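PDB 2P6W: putative glycosyltransferase (Mannosyltransferase) involved in glycosylating the PBCV-1 major capsid protein, which probably transfers a sugar from a nucleotide-sugar donor to the major capsid protein of a chlorella virus, this chain being the enzyme's N-terminal, manganese-binding domain. Local coordinates for residues Glu133-Lys136 with Ile137-Ser140; Glu153-Thr156 with Val157-Val161. All blocks are in the same frame, centred on the assembly; numbering follows the deposited sequence.

In the fold
Both contacts are local, each between successive turns of one helix, and they come in series along the chain: contact 1 in helix 132-140, contact 2 in the next helix, 153-164. Their centres lie about 11 Å apart, on the same side of the chain's centre, and the two helices pack directly: Val161 CG2 is 3.7 Å from Val138 CG2 and equally close to Ile134 CG2. Helix 132-140 follows strand 124-128 of the mixed six-stranded sheet, whereas helix 153-164 precedes 169-172, one of its two edge strands within the chain. Lys125 of strand 124-128 forms salt bridges with both Glu135 and Glu153, tying the helix pair to the sheet beside Arg59, a UDP-glucose-binding residue.

Contact 1 of 2, residues Glu133-Lys136 with Ile137-Ser140; sequences EIEK and IVWS
Ile134 and Val138 meet one helical turn apart, their CG2 methyls 4.5 Å from each other, a loose apolar contact. Beneath them the backbone is regular alpha helix. Val138 N donates to Ile134 O at 2.9 Å, and Trp139 N reaches Glu135 O at 2.9 Å along an almost straight N-H line (175°). The first bond of the series, Ile137 N to Glu133 O, is stretched to 3.3 Å; Ser140 N to Lys136 O completes the set. Val138 CG2 stands beside the backbone N, anti to the carbonyl carbon, which sets it 3.5 Å from Ile134 O.

On the exposed flank, Lys136 reaches out and its NZ forms a salt bridge with Glu133 OE2 at 2.9 Å, met on the syn side of the carboxylate. Near the C-terminal end, Ser140 OG lies between its backbone N and carbonyl carbon (chi1 78°) and donates to Ile137 O at 2.6 Å, using a lone pair in the carbonyl plane.

The buried Glu135 carboxylate is held from outside: OE2 by Lys125 and Tyr107, OE1 by Ser60. The Trp139 ring meets that of Trp61 with the planes at about 45° and makes a cation-pi contact with Arg142. Helix 132-140 packs against helix 59-69 through Glu135, Lys136, Val138 and Trp139, against Phe57 of helix 52-57 through Val138 and Trp139, and against helix 153-164 through Ile134, Ile137 and Val138, with strands 107-110 and 124-128 gripping its buried acid.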
ATOM      1  N   GLU A 133      13.316   9.237  -4.422  1.00 20.49           N
ATOM      2  CA  GLU A 133      13.503   9.967  -5.685  1.00 21.42           C
ATOM      3  C   GLU A 133      12.903   9.184  -6.849  1.00 21.20           C
ATOM      4  O   GLU A 133      12.445   9.761  -7.842  1.00 22.19           O
ATOM      5  CB  GLU A 133      14.987  10.258  -5.894  1.00 21.66           C
ATOM      6  CG  GLU A 133      15.476  11.345  -4.944  1.00 21.27           C
ATOM      7  CD  GLU A 133      14.939  12.702  -5.328  1.00 23.78           C
ATOM      8  OE1 GLU A 133      15.062  13.073  -6.518  1.00 24.04           O
ATOM      9  OE2 GLU A 133      14.396  13.392  -4.437  1.00 22.31           O
ATOM     10  N   ILE A 134      12.880   7.864  -6.703  1.00 21.30           N
ATOM     11  CA  ILE A 134      12.202   7.012  -7.681  1.00 20.81           C
ATOM     12  C   ILE A 134      10.704   7.247  -7.671  1.00 21.10           C
ATOM     13  O   ILE A 134      10.086   7.374  -8.732  1.00 21.77           O
ATOM     14  CB  ILE A 134      12.483   5.522  -7.440  1.00 20.72           C
ATOM     15  CG1 ILE A 134      13.976   5.245  -7.673  1.00 20.09           C
ATOM     16  CG2 ILE A 134      11.586   4.671  -8.344  1.00 20.07           C
ATOM     17  CD1 ILE A 134      14.401   3.798  -7.415  1.00 21.70           C
ATOM     18  N   GLU A 135      10.116   7.316  -6.477  1.00 20.41           N
ATOM     19  CA  GLU A 135       8.680   7.589  -6.390  1.00 20.19           C
ATOM     20  C   GLU A 135       8.335   8.950  -7.011  1.00 20.46           C
ATOM     21  O   GLU A 135       7.269   9.126  -7.600  1.00 21.03           O
ATOM     22  CB  GLU A 135       8.219   7.519  -4.951  1.00 20.23           C
ATOM     23  CG  GLU A 135       8.213   6.085  -4.427  1.00 20.61           C
ATOM     24  CD  GLU A 135       7.039   5.290  -4.989  1.00 21.72           C
ATOM     25  OE1 GLU A 135       5.912   5.817  -4.998  1.00 22.47           O
ATOM     26  OE2 GLU A 135       7.227   4.142  -5.430  1.00 23.29           O
ATOM     27  N   LYS A 136       9.237   9.915  -6.873  1.00 20.26           N
ATOM     28  CA  LYS A 136       9.036  11.199  -7.519  1.00 21.13           C
ATOM     29  C   LYS A 136       8.905  11.029  -9.032  1.00 20.95           C
ATOM     30  O   LYS A 136       8.056  11.672  -9.662  1.00 21.02           O
ATOM     31  CB  LYS A 136      10.177  12.173  -7.212  1.00 21.68           C
ATOM     32  CG  LYS A 136      10.123  12.789  -5.836  1.00 22.21           C
ATOM     33  CD  LYS A 136      11.196  13.875  -5.690  1.00 23.59           C
ATOM     34  CE  LYS A 136      11.311  14.413  -4.269  1.00 25.47           C
ATOM     35  NZ  LYS A 136      12.393  15.451  -4.216  1.00 26.83           N
ATOM     36  N   ILE A 137       9.726  10.151  -9.607  1.00 21.04           N
ATOM     37  CA  ILE A 137       9.621   9.862 -11.030  1.00 20.86           C
ATOM     38  C   ILE A 137       8.313   9.146 -11.365  1.00 20.75           C
ATOM     39  O   ILE A 137       7.641   9.493 -12.343  1.00 20.96           O
ATOM     40  CB  ILE A 137      10.843   9.045 -11.537  1.00 21.50           C
ATOM     41  CG1 ILE A 137      12.134   9.849 -11.346  1.00 23.26           C
ATOM     42  CG2 ILE A 137      10.660   8.686 -12.988  1.00 21.79           C
ATOM     43  CD1 ILE A 137      12.165  11.141 -12.113  1.00 25.28           C
ATOM     44  N   VAL A 138       7.913   8.192 -10.526  1.00 20.02           N
ATOM     45  CA  VAL A 138       6.659   7.480 -10.757  1.00 19.30           C
ATOM     46  C   VAL A 138       5.522   8.492 -10.815  1.00 19.43           C
ATOM     47  O   VAL A 138       4.720   8.467 -11.730  1.00 20.37           O
ATOM     48  CB  VAL A 138       6.367   6.492  -9.641  1.00 19.81           C
ATOM     49  CG1 VAL A 138       4.941   5.906  -9.771  1.00 20.76           C
ATOM     50  CG2 VAL A 138       7.390   5.370  -9.666  1.00 20.15           C
ATOM     51  N   TRP A 139       5.468   9.380  -9.832  1.00 19.64           N
ATOM     52  CA  TRP A 139       4.438  10.428  -9.860  1.00 20.23           C
ATOM     53  C   TRP A 139       4.494  11.265 -11.146  1.00 21.04           C
ATOM     54  O   TRP A 139       3.453  11.549 -11.729  1.00 21.24           O
ATOM     55  CB  TRP A 139       4.570  11.308  -8.614  1.00 21.85           C
ATOM     56  CG  TRP A 139       3.648  12.494  -8.570  1.00 22.63           C
ATOM     57  CD1 TRP A 139       4.017  13.808  -8.563  1.00 23.50           C
ATOM     58  CD2 TRP A 139       2.210  12.484  -8.503  1.00 23.99           C
ATOM     59  NE1 TRP A 139       2.906  14.621  -8.501  1.00 26.06           N
ATOM     60  CE2 TRP A 139       1.782  13.836  -8.462  1.00 24.56           C
ATOM     61  CE3 TRP A 139       1.243  11.468  -8.495  1.00 24.84           C
ATOM     62  CZ2 TRP A 139       0.428  14.198  -8.413  1.00 24.57           C
ATOM     63  CZ3 TRP A 139      -0.108  11.824  -8.430  1.00 25.21           C
ATOM     64  CH2 TRP A 139      -0.504  13.181  -8.393  1.00 24.82           C
ATOM     65  N   SER A 140       5.704  11.621 -11.590  1.00 20.51           N
ATOM     66  CA  SER A 140       5.884  12.474 -12.782  1.00 21.24           C
ATOM     67  C   SER A 140       5.379  11.812 -14.051  1.00 21.20           C
ATOM     68  O   SER A 140       5.120  12.504 -15.044  1.00 22.03           O
ATOM     69  CB  SER A 140       7.357  12.853 -12.957  1.00 20.54           C
ATOM     70  OG  SER A 140       8.112  11.786 -13.524  1.00 22.21           O
TER

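Contact 2 of 2, residues Glu153-Thr156 with Val157-Val161; sequences EQKT and VYEYV
A pi-type turn widens helix 153-164 within this GT-A-like domain, and the evidence is the i+5 to i bond from Val161 N to Thr156 O, 2.9 Å long. The same carbonyl oxygen also accepts Tyr160 N at 2.9 Å, so two successive amides share it. They approach differently: Val161 N lies nearly along the C=O axis, whereas Tyr160 N stands above the carbonyl plane. Before this point the helix is alpha, with Val157 N on Glu153 O at 2.9 Å (N-H...O 170°), followed by Tyr158 N on Gln154 O and Glu159 N on Lys155 O.

The side chains pair one turn apart. Glu153 and Val157 run side by side, and the acid, bent at chi2 (-88°), brings OE2 to 3.6 Å from Val157 CG2. That carboxylate is buried but satisfied: OE2 forms a salt bridge with Lys125 and OE1 takes a hydrogen bond from Thr122, while a long, weak ion pair links OE1 to Arg59, a residue that contacts UDP-glucose when that ligand is bound. Gln154 OE1 accepts from the backbone N of Thr122, so the start of the helix is fastened to that residue through two neighbouring side chains.

On another face Lys155 and Glu159 cross obliquely and touch through the lysine's methylenes, CD lying 3.6 Å from Glu159 OE2. Lys155 NZ and Glu159 OE2 stay 5.5 Å apart and go elsewhere: NZ to Thr149 OG1 and Phe150 O, OE2 to Tyr118 OH. Thr156 OG1 bonds back to Tyr152 O, and with OG1 beside the backbone N (chi1 -54°), CG2 lies anti to that nitrogen, running alongside Tyr160 with 3.9 Å between Thr156 CG2 and Tyr160 CB.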
ATOM      1  N   GLU A 153       0.005   3.338 -11.544  1.00 21.19           N
ATOM      2  CA  GLU A 153       1.254   3.253 -10.763  1.00 20.62           C
ATOM      3  C   GLU A 153       1.723   1.810 -10.654  1.00 20.80           C
ATOM      4  O   GLU A 153       2.917   1.529 -10.545  1.00 21.08           O
ATOM      5  CB  GLU A 153       1.077   3.875  -9.362  1.00 20.46           C
ATOM      6  CG  GLU A 153       2.183   3.549  -8.344  1.00 21.77           C
ATOM      7  CD  GLU A 153       1.922   2.261  -7.564  1.00 22.49           C
ATOM      8  OE1 GLU A 153       0.893   1.590  -7.826  1.00 22.14           O
ATOM      9  OE2 GLU A 153       2.740   1.922  -6.670  1.00 21.95           O
ATOM     10  N   GLN A 154       0.774   0.881 -10.674  1.00 20.66           N
ATOM     11  CA  GLN A 154       1.115  -0.531 -10.530  1.00 20.15           C
ATOM     12  C   GLN A 154       1.926  -1.018 -11.732  1.00 20.22           C
ATOM     13  O   GLN A 154       2.914  -1.745 -11.592  1.00 20.27           O
ATOM     14  CB  GLN A 154      -0.181  -1.320 -10.394  1.00 21.40           C
ATOM     15  CG  GLN A 154      -0.005  -2.792 -10.177  1.00 20.71           C
ATOM     16  CD  GLN A 154      -1.319  -3.429  -9.783  1.00 21.43           C
ATOM     17  OE1 GLN A 154      -1.739  -3.340  -8.632  1.00 23.29           O
ATOM     18  NE2 GLN A 154      -1.973  -4.085 -10.735  1.00 23.52           N
ATOM     19  N   LYS A 155       1.491  -0.614 -12.931  1.00 19.89           N
ATOM     20  CA  LYS A 155       2.218  -0.910 -14.152  1.00 20.47           C
ATOM     21  C   LYS A 155       3.549  -0.152 -14.201  1.00 20.65           C
ATOM     22  O   LYS A 155       4.560  -0.668 -14.683  1.00 21.09           O
ATOM     23  CB  LYS A 155       1.352  -0.551 -15.370  1.00 21.18           C
ATOM     24  CG  LYS A 155       2.127  -0.615 -16.686  1.00 22.08           C
ATOM     25  CD  LYS A 155       1.237  -0.887 -17.909  1.00 23.83           C
ATOM     26  CE  LYS A 155       0.115   0.126 -18.064  1.00 24.10           C
ATOM     27  NZ  LYS A 155      -0.679  -0.257 -19.290  1.00 24.60           N
ATOM     28  N   THR A 156       3.553   1.073 -13.672  1.00 19.89           N
ATOM     29  CA  THR A 156       4.766   1.890 -13.719  1.00 19.60           C
ATOM     30  C   THR A 156       5.849   1.282 -12.835  1.00 19.70           C
ATOM     31  O   THR A 156       7.020   1.200 -13.222  1.00 20.67           O
ATOM     32  CB  THR A 156       4.470   3.329 -13.305  1.00 19.87           C
ATOM     33  OG1 THR A 156       3.390   3.812 -14.122  1.00 19.40           O
ATOM     34  CG2 THR A 156       5.729   4.203 -13.474  1.00 18.42           C
ATOM     35  N   VAL A 157       5.469   0.866 -11.635  1.00 19.52           N
ATOM     36  CA  VAL A 157       6.420   0.178 -10.779  1.00 19.63           C
ATOM     37  C   VAL A 157       6.958  -1.084 -11.462  1.00 19.70           C
ATOM     38  O   VAL A 157       8.171  -1.285 -11.547  1.00 19.92           O
ATOM     39  CB  VAL A 157       5.790  -0.142  -9.392  1.00 19.76           C
ATOM     40  CG1 VAL A 157       6.673  -1.122  -8.604  1.00 19.77           C
ATOM     41  CG2 VAL A 157       5.621   1.130  -8.599  1.00 19.04           C
ATOM     42  N   TYR A 158       6.072  -1.942 -11.945  1.00 19.58           N
ATOM     43  CA  TYR A 158       6.518  -3.211 -12.496  1.00 19.82           C
ATOM     44  C   TYR A 158       7.321  -3.103 -13.811  1.00 20.66           C
ATOM     45  O   TYR A 158       8.320  -3.837 -14.011  1.00 20.76           O
ATOM     46  CB  TYR A 158       5.335  -4.169 -12.646  1.00 20.79           C
ATOM     47  CG  TYR A 158       5.760  -5.588 -12.911  1.00 20.58           C
ATOM     48  CD1 TYR A 158       6.356  -6.358 -11.912  1.00 22.34           C
ATOM     49  CD2 TYR A 158       5.577  -6.165 -14.180  1.00 22.50           C
ATOM     50  CE1 TYR A 158       6.738  -7.675 -12.158  1.00 23.31           C
ATOM     51  CE2 TYR A 158       5.954  -7.481 -14.428  1.00 21.85           C
ATOM     52  CZ  TYR A 158       6.543  -8.216 -13.425  1.00 22.81           C
ATOM     53  OH  TYR A 158       6.920  -9.519 -13.658  1.00 25.23           O
ATOM     54  N   GLU A 159       6.875  -2.218 -14.697  1.00 19.99           N
ATOM     55  CA  GLU A 159       7.410  -2.139 -16.064  1.00 20.74           C
ATOM     56  C   GLU A 159       8.365  -0.981 -16.340  1.00 20.67           C
ATOM     57  O   GLU A 159       9.114  -1.025 -17.348  1.00 21.59           O
ATOM     58  CB  GLU A 159       6.272  -2.107 -17.071  1.00 20.78           C
ATOM     59  CG  GLU A 159       5.416  -3.384 -17.073  1.00 21.32           C
ATOM     60  CD  GLU A 159       4.310  -3.352 -18.105  1.00 23.07           C
ATOM     61  OE1 GLU A 159       4.545  -2.806 -19.207  1.00 28.28           O
ATOM     62  OE2 GLU A 159       3.198  -3.855 -17.810  1.00 21.76           O
ATOM     63  N   TYR A 160       8.324   0.055 -15.498  1.00 20.26           N
ATOM     64  CA  TYR A 160       9.263   1.166 -15.628  1.00 20.44           C
ATOM     65  C   TYR A 160      10.357   1.082 -14.554  1.00 20.57           C
ATOM     66  O   TYR A 160      11.549   1.137 -14.864  1.00 19.85           O
ATOM     67  CB  TYR A 160       8.545   2.520 -15.558  1.00 21.03           C
ATOM     68  CG  TYR A 160       9.416   3.675 -15.964  1.00 21.84           C
ATOM     69  CD1 TYR A 160       9.440   4.112 -17.284  1.00 22.14           C
ATOM     70  CD2 TYR A 160      10.222   4.325 -15.032  1.00 22.34           C
ATOM     71  CE1 TYR A 160      10.251   5.160 -17.664  1.00 23.21           C
ATOM     72  CE2 TYR A 160      11.036   5.379 -15.400  1.00 22.01           C
ATOM     73  CZ  TYR A 160      11.047   5.794 -16.711  1.00 22.90           C
ATOM     74  OH  TYR A 160      11.856   6.845 -17.098  1.00 23.92           O
ATOM     75  N   VAL A 161       9.951   0.940 -13.295  1.00 20.65           N
ATOM     76  CA  VAL A 161      10.938   0.990 -12.206  1.00 20.70           C
ATOM     77  C   VAL A 161      11.768  -0.283 -12.140  1.00 21.41           C
ATOM     78  O   VAL A 161      13.006  -0.245 -12.151  1.00 20.89           O
ATOM     79  CB  VAL A 161      10.280   1.254 -10.826  1.00 20.90           C
ATOM     80  CG1 VAL A 161      11.306   1.161  -9.711  1.00 20.55           C
ATOM     81  CG2 VAL A 161       9.639   2.647 -10.815  1.00 21.39           C
TER